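Local coordinates for protein farnesyltransferase, putative (Trypanosoma cruzi, PDB 3WCA) that probably catalyses the head-to-head condensation of two farnesyl diphosphate molecules into squalene, using magnesium and NADPH or NADH, the first committed step of sterol synthesis, at residues E26-R29 and F30-I34; R309-T312 and A313-F316; K238-L241 and H242-K245. The protein carries 1 engineered substitution. All coordinates share one frame; numbering follows the deposited sequence.

All three contacts are local, made by residues that follow one another in an all-alpha, single-chain enzyme. Contact 1 is partly buried. It lies on helix 26-38 and combines a run of main-chain bonds with side chains that reach other helices. Contacts 2 and 3 are both surface contacts, but contact 2 has one buried side chain, Ile315, and contact 3 has none. Contact 2, on helix 309-318, keeps the regular bonding of contact 1, and its Thr312, Ile315 and Phe316 touch helix 274-294. In contact 3 a loop runs into helix 243-258. There the bonds are shorter in span, and the side-chain contacts are a leucine over a histidine ring and two neighbouring glutamates. Contacts 1 and 3 lie on opposite sides of the chain's centre.

Contact 1 (E26-R29 and F30-I34); sequences EDLR and FCYDI
Tyr32 N donates to Leu28 O at 2.9 Å. Cys31 N makes the matching bond to Asp27 O at 3.0 Å. Phe30 N bonds to Glu26 O and Asp33 N to Arg29 O. These are four consecutive i to i+4 bonds, the pattern of an alpha-helix. The last is the most bent, with an N-H...O angle of 139°. At this same carbonyl the carboxylate of Asp33 comes close, with OD1 3.0 Å from Arg29 O. Both atoms are acceptors, so this pair is not a bond. The side chains of Leu28 and Tyr32 meet one turn apart. CD2 of Leu28 lies 4.4 Å from CE2 of Tyr32, a loose apolar touch. The Tyr32 ring has CG anti to its carbonyl carbon (chi1 -79°). Together with chi2 this brings CD2 of the ring to 3.3 Å from Leu28 O. The phenol OH of Tyr32 is hydrogen-bonded to Asp55, which fixes the far end of the ring. Asp27 carries a salt bridge to Arg123, and Phe30 stacks on His116. Helix 26-38 meets three other helices here. Leu28, Cys31, Tyr32 and Ile34 touch helix 51-72. Asp27, Leu28 and Cys31 also touch helix 115-122. Phe30 and Ile34 reach helix 105-112.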
ATOM      1  N   GLU A  26       2.487 -18.742 -21.943  1.00 76.04           N
ATOM      2  CA  GLU A  26       3.221 -19.269 -20.797  1.00 73.16           C
ATOM      3  C   GLU A  26       3.815 -18.133 -19.968  1.00 70.01           C
ATOM      4  O   GLU A  26       3.981 -18.262 -18.753  1.00 69.74           O
ATOM      5  CB  GLU A  26       4.341 -20.209 -21.263  1.00 75.10           C
ATOM      6  CG  GLU A  26       5.390 -20.520 -20.190  1.00 77.73           C
ATOM      7  CD  GLU A  26       6.433 -21.535 -20.646  1.00 79.99           C
ATOM      8  OE1 GLU A  26       6.960 -21.393 -21.774  1.00 79.99           O
ATOM      9  OE2 GLU A  26       6.736 -22.470 -19.870  1.00 80.88           O
ATOM     10  N   ASP A  27       4.132 -17.024 -20.631  1.00 65.40           N
ATOM     11  CA  ASP A  27       4.706 -15.874 -19.946  1.00 62.06           C
ATOM     12  C   ASP A  27       3.699 -15.300 -18.956  1.00 59.11           C
ATOM     13  O   ASP A  27       4.035 -15.051 -17.799  1.00 58.45           O
ATOM     14  CB  ASP A  27       5.125 -14.797 -20.953  1.00 61.18           C
ATOM     15  CG  ASP A  27       6.197 -15.283 -21.915  1.00 61.07           C
ATOM     16  OD1 ASP A  27       7.212 -15.843 -21.446  1.00 60.00           O
ATOM     17  OD2 ASP A  27       6.025 -15.098 -23.139  1.00 60.27           O
ATOM     18  N   LEU A  28       2.467 -15.088 -19.410  1.00 56.17           N
ATOM     19  CA  LEU A  28       1.428 -14.567 -18.533  1.00 53.24           C
ATOM     20  C   LEU A  28       1.191 -15.530 -17.379  1.00 51.57           C
ATOM     21  O   LEU A  28       1.042 -15.109 -16.235  1.00 52.07           O
ATOM     22  CB  LEU A  28       0.121 -14.348 -19.296  1.00 52.59           C
ATOM     23  CG  LEU A  28      -0.050 -12.975 -19.945  1.00 52.15           C
ATOM     24  CD1 LEU A  28      -1.444 -12.863 -20.550  1.00 52.31           C
ATOM     25  CD2 LEU A  28       0.157 -11.889 -18.898  1.00 51.22           C
ATOM     26  N   ARG A  29       1.169 -16.825 -17.674  1.00 50.54           N
ATOM     27  CA  ARG A  29       0.944 -17.816 -16.628  1.00 49.98           C
ATOM     28  C   ARG A  29       2.005 -17.745 -15.537  1.00 48.86           C
ATOM     29  O   ARG A  29       1.690 -17.853 -14.351  1.00 48.97           O
ATOM     30  CB  ARG A  29       0.886 -19.226 -17.226  1.00 50.73           C
ATOM     31  CG  ARG A  29      -0.432 -19.512 -17.946  1.00 52.10           C
ATOM     32  CD  ARG A  29      -0.480 -20.930 -18.513  1.00 53.98           C
ATOM     33  NE  ARG A  29      -1.775 -21.218 -19.126  1.00 54.68           N
ATOM     34  CZ  ARG A  29      -2.895 -21.459 -18.446  1.00 54.85           C
ATOM     35  NH1 ARG A  29      -2.889 -21.457 -17.118  1.00 54.12           N
ATOM     36  NH2 ARG A  29      -4.027 -21.687 -19.096  1.00 55.16           N
ATOM     37  N   PHE A  30       3.261 -17.565 -15.935  1.00 46.32           N
ATOM     38  CA  PHE A  30       4.337 -17.464 -14.966  1.00 43.01           C
ATOM     39  C   PHE A  30       4.071 -16.227 -14.120  1.00 42.64           C
ATOM     40  O   PHE A  30       4.176 -16.257 -12.891  1.00 43.78           O
ATOM     41  CB  PHE A  30       5.684 -17.306 -15.665  1.00 42.56           C
ATOM     42  CG  PHE A  30       6.802 -16.919 -14.733  1.00 43.07           C
ATOM     43  CD1 PHE A  30       7.526 -17.890 -14.052  1.00 42.62           C
ATOM     44  CD2 PHE A  30       7.098 -15.577 -14.505  1.00 41.46           C
ATOM     45  CE1 PHE A  30       8.527 -17.531 -13.158  1.00 42.03           C
ATOM     46  CE2 PHE A  30       8.096 -15.206 -13.611  1.00 41.45           C
ATOM     47  CZ  PHE A  30       8.811 -16.179 -12.938  1.00 42.01           C
ATOM     48  N   CYS A  31       3.740 -15.131 -14.794  1.00 41.39           N
ATOM     49  CA  CYS A  31       3.453 -13.875 -14.114  1.00 40.69           C
ATOM     50  C   CYS A  31       2.424 -14.068 -13.005  1.00 39.70           C
ATOM     51  O   CYS A  31       2.651 -13.681 -11.860  1.00 39.50           O
ATOM     52  CB  CYS A  31       2.943 -12.840 -15.118  1.00 40.76           C
ATOM     53  SG  CYS A  31       4.228 -12.113 -16.161  1.00 43.65           S
ATOM     54  N   TYR A  32       1.293 -14.670 -13.352  1.00 39.74           N
ATOM     55  CA  TYR A  32       0.239 -14.908 -12.380  1.00 39.94           C
ATOM     56  C   TYR A  32       0.685 -15.911 -11.330  1.00 41.83           C
ATOM     57  O   TYR A  32       0.227 -15.868 -10.191  1.00 42.77           O
ATOM     58  CB  TYR A  32      -1.029 -15.394 -13.084  1.00 37.86           C
ATOM     59  CG  TYR A  32      -1.832 -14.284 -13.728  1.00 36.47           C
ATOM     60  CD1 TYR A  32      -2.498 -13.334 -12.951  1.00 32.57           C
ATOM     61  CD2 TYR A  32      -1.923 -14.178 -15.114  1.00 35.10           C
ATOM     62  CE1 TYR A  32      -3.232 -12.305 -13.537  1.00 31.65           C
ATOM     63  CE2 TYR A  32      -2.659 -13.151 -15.710  1.00 33.27           C
ATOM     64  CZ  TYR A  32      -3.308 -12.220 -14.918  1.00 29.55           C
ATOM     65  OH  TYR A  32      -4.031 -11.211 -15.512  1.00 30.37           O
ATOM     66  N   ASP A  33       1.587 -16.810 -11.712  1.00 44.01           N
ATOM     67  CA  ASP A  33       2.103 -17.807 -10.783  1.00 46.35           C
ATOM     68  C   ASP A  33       3.083 -17.182  -9.804  1.00 45.91           C
ATOM     69  O   ASP A  33       3.079 -17.503  -8.617  1.00 46.92           O
ATOM     70  CB  ASP A  33       2.800 -18.935 -11.540  1.00 51.42           C
ATOM     71  CG  ASP A  33       1.872 -20.085 -11.858  1.00 56.26           C
ATOM     72  OD1 ASP A  33       0.711 -19.831 -12.257  1.00 58.18           O
ATOM     73  OD2 ASP A  33       2.310 -21.249 -11.719  1.00 60.66           O
ATOM     74  N   ILE A  34       3.930 -16.286 -10.295  1.00 43.89           N
ATOM     75  CA  ILE A  34       4.893 -15.662  -9.411  1.00 41.61           C
ATOM     76  C   ILE A  34       4.133 -14.688  -8.520  1.00 41.10           C
ATOM     77  O   ILE A  34       4.446 -14.533  -7.347  1.00 40.53           O
ATOM     78  CB  ILE A  34       6.020 -14.952 -10.220  1.00 40.46           C
ATOM     79  CG1 ILE A  34       7.247 -14.758  -9.331  1.00 42.15           C
ATOM     80  CG2 ILE A  34       5.547 -13.629 -10.762  1.00 40.61           C
ATOM     81  CD1 ILE A  34       7.974 -16.058  -9.015  1.00 39.03           C
TER

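Contact 2 (R309-T312 and A313-F316); sequences RGAT and ARIF
Phe316 lies beside Thr312, one turn further along the helix, and both side chains point the same way. The methyl CG2 of Thr312 sits 3.8 Å from CD1 of Phe316, and CE1 of the ring is almost as near. With chi1 of Thr312 at -60°, OG1 lies beside the backbone N, where it bonds to Thr308 O. The methyl CG2 is then anti to that N and lies toward the ring. The carbonyl of Thr312 lies at the edge of the Phe316 ring, in its plane, with O 3.4 Å from CD1. The same oxygen accepts Phe316 N at 2.9 Å in a nearly straight bond of 169°. Ala313 N to Arg309 O, Arg314 N to Gly310 O, and Ile315 N to Ala311 O complete the regular alpha-helical pattern. Thr312 and Phe316 are thus an i, i+4 pair on one side of the helix. Arg314 bends at chi3 (-51°), which folds its guanidinium back over the preceding turn. Ala311 CA and Gly310 O lie over one face of that group, with NH1 of Arg314 3.8 Å from Ala311 CA. Ile315 CG1 comes to 3.3 Å from Ala311 O. Thr312, Ile315 and Phe316 touch helix 274-294. Phe316 also reaches Val44 and Val45 of helix 40-45, while Ala311 and Ile315 meet Tyr332 of helix 322-338.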
ATOM      1  N   ARG A 309     -10.262 -14.666   9.360  1.00 32.92           N
ATOM      2  CA  ARG A 309     -10.409 -15.113   7.991  1.00 31.59           C
ATOM      3  C   ARG A 309     -11.873 -14.980   7.597  1.00 29.31           C
ATOM      4  O   ARG A 309     -12.189 -14.830   6.429  1.00 29.69           O
ATOM      5  CB  ARG A 309      -9.940 -16.560   7.860  1.00 33.90           C
ATOM      6  CG  ARG A 309     -10.664 -17.526   8.788  1.00 35.59           C
ATOM      7  CD  ARG A 309     -10.171 -18.941   8.548  1.00 36.91           C
ATOM      8  NE  ARG A 309     -10.676 -19.869   9.551  1.00 36.01           N
ATOM      9  CZ  ARG A 309     -10.548 -21.187   9.475  1.00 34.35           C
ATOM     10  NH1 ARG A 309      -9.930 -21.739   8.436  1.00 33.78           N
ATOM     11  NH2 ARG A 309     -11.037 -21.952  10.437  1.00 32.50           N
ATOM     12  N   GLY A 310     -12.760 -15.013   8.588  1.00 29.02           N
ATOM     13  CA  GLY A 310     -14.184 -14.868   8.324  1.00 27.36           C
ATOM     14  C   GLY A 310     -14.549 -13.433   7.979  1.00 26.95           C
ATOM     15  O   GLY A 310     -15.361 -13.177   7.078  1.00 26.04           O
ATOM     16  N   ALA A 311     -13.965 -12.487   8.703  1.00 23.19           N
ATOM     17  CA  ALA A 311     -14.206 -11.072   8.419  1.00 26.05           C
ATOM     18  C   ALA A 311     -13.679 -10.772   7.009  1.00 22.60           C
ATOM     19  O   ALA A 311     -14.280 -10.017   6.250  1.00 25.60           O
ATOM     20  CB  ALA A 311     -13.473 -10.185   9.444  1.00 23.71           C
ATOM     21  N   THR A 312     -12.551 -11.368   6.665  1.00 22.89           N
ATOM     22  CA  THR A 312     -11.967 -11.152   5.343  1.00 27.00           C
ATOM     23  C   THR A 312     -12.922 -11.637   4.257  1.00 27.60           C
ATOM     24  O   THR A 312     -13.208 -10.911   3.286  1.00 29.29           O
ATOM     25  CB  THR A 312     -10.621 -11.883   5.219  1.00 27.29           C
ATOM     26  OG1 THR A 312      -9.726 -11.373   6.215  1.00 27.41           O
ATOM     27  CG2 THR A 312     -10.007 -11.650   3.843  1.00 30.50           C
ATOM     28  N   ALA A 313     -13.433 -12.855   4.425  1.00 27.95           N
ATOM     29  CA  ALA A 313     -14.365 -13.418   3.450  1.00 27.26           C
ATOM     30  C   ALA A 313     -15.574 -12.508   3.315  1.00 28.29           C
ATOM     31  O   ALA A 313     -16.042 -12.249   2.207  1.00 30.58           O
ATOM     32  CB  ALA A 313     -14.805 -14.830   3.879  1.00 28.40           C
ATOM     33  N   ARG A 314     -16.063 -11.996   4.440  1.00 27.74           N
ATOM     34  CA  ARG A 314     -17.227 -11.124   4.419  1.00 26.36           C
ATOM     35  C   ARG A 314     -16.926  -9.848   3.652  1.00 27.79           C
ATOM     36  O   ARG A 314     -17.759  -9.370   2.877  1.00 25.21           O
ATOM     37  CB  ARG A 314     -17.662 -10.780   5.841  1.00 28.88           C
ATOM     38  CG  ARG A 314     -18.993 -10.035   5.941  1.00 33.81           C
ATOM     39  CD  ARG A 314     -19.261  -9.569   7.378  1.00 34.35           C
ATOM     40  NE  ARG A 314     -19.116 -10.668   8.327  1.00 38.56           N
ATOM     41  CZ  ARG A 314     -18.301 -10.659   9.383  1.00 40.30           C
ATOM     42  NH1 ARG A 314     -17.537  -9.600   9.650  1.00 38.33           N
ATOM     43  NH2 ARG A 314     -18.247 -11.720  10.176  1.00 39.48           N
ATOM     44  N   ILE A 315     -15.742  -9.285   3.879  1.00 26.87           N
ATOM     45  CA  ILE A 315     -15.353  -8.056   3.191  1.00 25.46           C
ATOM     46  C   ILE A 315     -15.272  -8.314   1.677  1.00 27.03           C
ATOM     47  O   ILE A 315     -15.770  -7.530   0.875  1.00 27.99           O
ATOM     48  CB  ILE A 315     -13.996  -7.534   3.718  1.00 23.10           C
ATOM     49  CG1 ILE A 315     -14.191  -6.962   5.129  1.00 24.11           C
ATOM     50  CG2 ILE A 315     -13.402  -6.501   2.728  1.00 22.99           C
ATOM     51  CD1 ILE A 315     -12.905  -6.599   5.865  1.00 20.22           C
ATOM     52  N   PHE A 316     -14.652  -9.418   1.294  1.00 28.14           N
ATOM     53  CA  PHE A 316     -14.560  -9.753  -0.112  1.00 33.13           C
ATOM     54  C   PHE A 316     -15.945  -9.941  -0.732  1.00 35.13           C
ATOM     55  O   PHE A 316     -16.181  -9.570  -1.891  1.00 34.72           O
ATOM     56  CB  PHE A 316     -13.749 -11.029  -0.309  1.00 33.40           C
ATOM     57  CG  PHE A 316     -12.297 -10.785  -0.577  1.00 36.03           C
ATOM     58  CD1 PHE A 316     -11.419 -10.491   0.464  1.00 39.53           C
ATOM     59  CD2 PHE A 316     -11.802 -10.843  -1.876  1.00 36.74           C
ATOM     60  CE1 PHE A 316     -10.061 -10.261   0.217  1.00 37.98           C
ATOM     61  CE2 PHE A 316     -10.455 -10.616  -2.136  1.00 38.67           C
ATOM     62  CZ  PHE A 316      -9.581 -10.325  -1.084  1.00 38.32           C
TER

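Contact 3 (K238-L241 and H242-K245); sequences KDEL and HEAK
Leu241 lies alongside the imidazole of the next residue, His242. Its CG stands over one face of the ring, offset toward the rim and 3.7 Å from the ring centroid. This is a CH-pi contact. The methyl CD2 of Leu241 comes to 3.5 Å from His242 NE2. Leu241 CG is anti to the backbone N (chi1 168°), whereas His242 CG is anti to the carbonyl carbon (chi1 -52°). These two torsions point both side chains the same way, and chi2 of His242 (-62°) turns the face of the ring to the leucine. Glu240 and Glu243 are also side by side. Each has CG anti to its backbone N and an extended chain beyond it. Their carboxylate planes are turned well away from parallel. CG of Glu240 lies 3.9 Å from OE2 of Glu243. Two i to i+3 bonds shape the backbone: His242 N to Asp239 O at 3.1 Å, and Glu243 N to Glu240 O at 3.0 Å. Residues 240-241 are in 3-10 conformation and lead into helix 243-258, with His242 at its N-cap position. The two OE2 atoms of Glu240 and Glu243 are 4.2 Å apart, and like charges this close would repel. Glu243 OE2, the same atom, forms a salt bridge with Lys298 NZ, which would offset part of that repulsion.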
ATOM      1  N   LYS A 238       9.363  -1.633  22.456  1.00 41.82           N
ATOM      2  CA  LYS A 238       9.331  -3.085  22.515  1.00 45.22           C
ATOM      3  C   LYS A 238       9.222  -3.591  23.955  1.00 44.96           C
ATOM      4  O   LYS A 238       8.880  -4.756  24.193  1.00 42.59           O
ATOM      5  CB  LYS A 238      10.584  -3.654  21.836  1.00 46.08           C
ATOM      6  CG  LYS A 238      10.657  -3.350  20.338  1.00 47.46           C
ATOM      7  CD  LYS A 238      11.870  -3.990  19.673  1.00 50.14           C
ATOM      8  CE  LYS A 238      13.165  -3.277  20.037  1.00 52.82           C
ATOM      9  NZ  LYS A 238      14.345  -3.879  19.345  1.00 53.18           N
ATOM     10  N   ASP A 239       9.488  -2.692  24.903  1.00 46.31           N
ATOM     11  CA  ASP A 239       9.488  -2.995  26.343  1.00 46.05           C
ATOM     12  C   ASP A 239       8.162  -2.653  27.016  1.00 43.77           C
ATOM     13  O   ASP A 239       7.635  -1.561  26.826  1.00 43.42           O
ATOM     14  CB  ASP A 239      10.620  -2.193  27.012  1.00 50.27           C
ATOM     15  CG  ASP A 239      10.873  -2.594  28.467  1.00 55.23           C
ATOM     16  OD1 ASP A 239       9.908  -2.855  29.216  1.00 57.56           O
ATOM     17  OD2 ASP A 239      12.055  -2.629  28.876  1.00 57.95           O
ATOM     18  N   GLU A 240       7.618  -3.577  27.803  1.00 41.79           N
ATOM     19  CA  GLU A 240       6.369  -3.296  28.512  1.00 40.73           C
ATOM     20  C   GLU A 240       6.536  -2.032  29.367  1.00 39.19           C
ATOM     21  O   GLU A 240       5.573  -1.317  29.643  1.00 39.86           O
ATOM     22  CB  GLU A 240       5.980  -4.472  29.414  1.00 41.54           C
ATOM     23  CG  GLU A 240       4.845  -4.137  30.378  1.00 43.71           C
ATOM     24  CD  GLU A 240       4.373  -5.330  31.190  1.00 46.66           C
ATOM     25  OE1 GLU A 240       5.221  -6.157  31.594  1.00 49.00           O
ATOM     26  OE2 GLU A 240       3.150  -5.432  31.440  1.00 48.46           O
ATOM     27  N   LEU A 241       7.770  -1.766  29.779  1.00 36.88           N
ATOM     28  CA  LEU A 241       8.097  -0.600  30.598  1.00 38.37           C
ATOM     29  C   LEU A 241       7.529   0.700  30.025  1.00 36.00           C
ATOM     30  O   LEU A 241       6.980   1.518  30.754  1.00 35.07           O
ATOM     31  CB  LEU A 241       9.625  -0.481  30.748  1.00 37.45           C
ATOM     32  CG  LEU A 241      10.221   0.813  31.321  1.00 38.93           C
ATOM     33  CD1 LEU A 241       9.673   1.067  32.716  1.00 35.50           C
ATOM     34  CD2 LEU A 241      11.740   0.704  31.357  1.00 37.12           C
ATOM     35  N   HIS A 242       7.649   0.874  28.713  1.00 35.74           N
ATOM     36  CA  HIS A 242       7.171   2.087  28.049  1.00 35.47           C
ATOM     37  C   HIS A 242       5.887   1.873  27.271  1.00 34.19           C
ATOM     38  O   HIS A 242       5.590   2.602  26.329  1.00 32.99           O
ATOM     39  CB  HIS A 242       8.249   2.597  27.104  1.00 37.14           C
ATOM     40  CG  HIS A 242       9.579   2.762  27.762  1.00 39.91           C
ATOM     41  ND1 HIS A 242       9.783   3.634  28.809  1.00 37.47           N
ATOM     42  CD2 HIS A 242      10.770   2.159  27.533  1.00 39.82           C
ATOM     43  CE1 HIS A 242      11.044   3.564  29.194  1.00 40.54           C
ATOM     44  NE2 HIS A 242      11.663   2.676  28.438  1.00 41.33           N
ATOM     45  N   GLU A 243       5.128   0.873  27.689  1.00 33.96           N
ATOM     46  CA  GLU A 243       3.874   0.516  27.060  1.00 37.50           C
ATOM     47  C   GLU A 243       2.927   1.694  26.853  1.00 38.50           C
ATOM     48  O   GLU A 243       2.252   1.772  25.825  1.00 38.41           O
ATOM     49  CB  GLU A 243       3.193  -0.545  27.910  1.00 39.65           C
ATOM     50  CG  GLU A 243       2.145  -1.350  27.218  1.00 40.17           C
ATOM     51  CD  GLU A 243       1.676  -2.502  28.088  1.00 43.15           C
ATOM     52  OE1 GLU A 243       0.960  -2.250  29.089  1.00 43.04           O
ATOM     53  OE2 GLU A 243       2.042  -3.659  27.777  1.00 39.61           O
ATOM     54  N   ALA A 244       2.873   2.609  27.819  1.00 38.91           N
ATOM     55  CA  ALA A 244       1.970   3.758  27.713  1.00 38.12           C
ATOM     56  C   ALA A 244       2.356   4.702  26.589  1.00 36.65           C
ATOM     57  O   ALA A 244       1.501   5.147  25.832  1.00 37.14           O
ATOM     58  CB  ALA A 244       1.912   4.522  29.036  1.00 36.89           C
ATOM     59  N   LYS A 245       3.643   5.017  26.488  1.00 37.28           N
ATOM     60  CA  LYS A 245       4.119   5.912  25.440  1.00 35.68           C
ATOM     61  C   LYS A 245       4.032   5.250  24.073  1.00 33.18           C
ATOM     62  O   LYS A 245       3.767   5.912  23.080  1.00 31.95           O
ATOM     63  CB  LYS A 245       5.567   6.339  25.707  1.00 39.56           C
ATOM     64  CG  LYS A 245       5.734   7.388  26.809  1.00 41.22           C
ATOM     65  CD  LYS A 245       4.944   8.653  26.490  1.00 44.48           C
ATOM     66  CE  LYS A 245       5.278   9.791  27.445  1.00 47.13           C
ATOM     67  NZ  LYS A 245       6.687  10.259  27.275  1.00 47.91           N
TER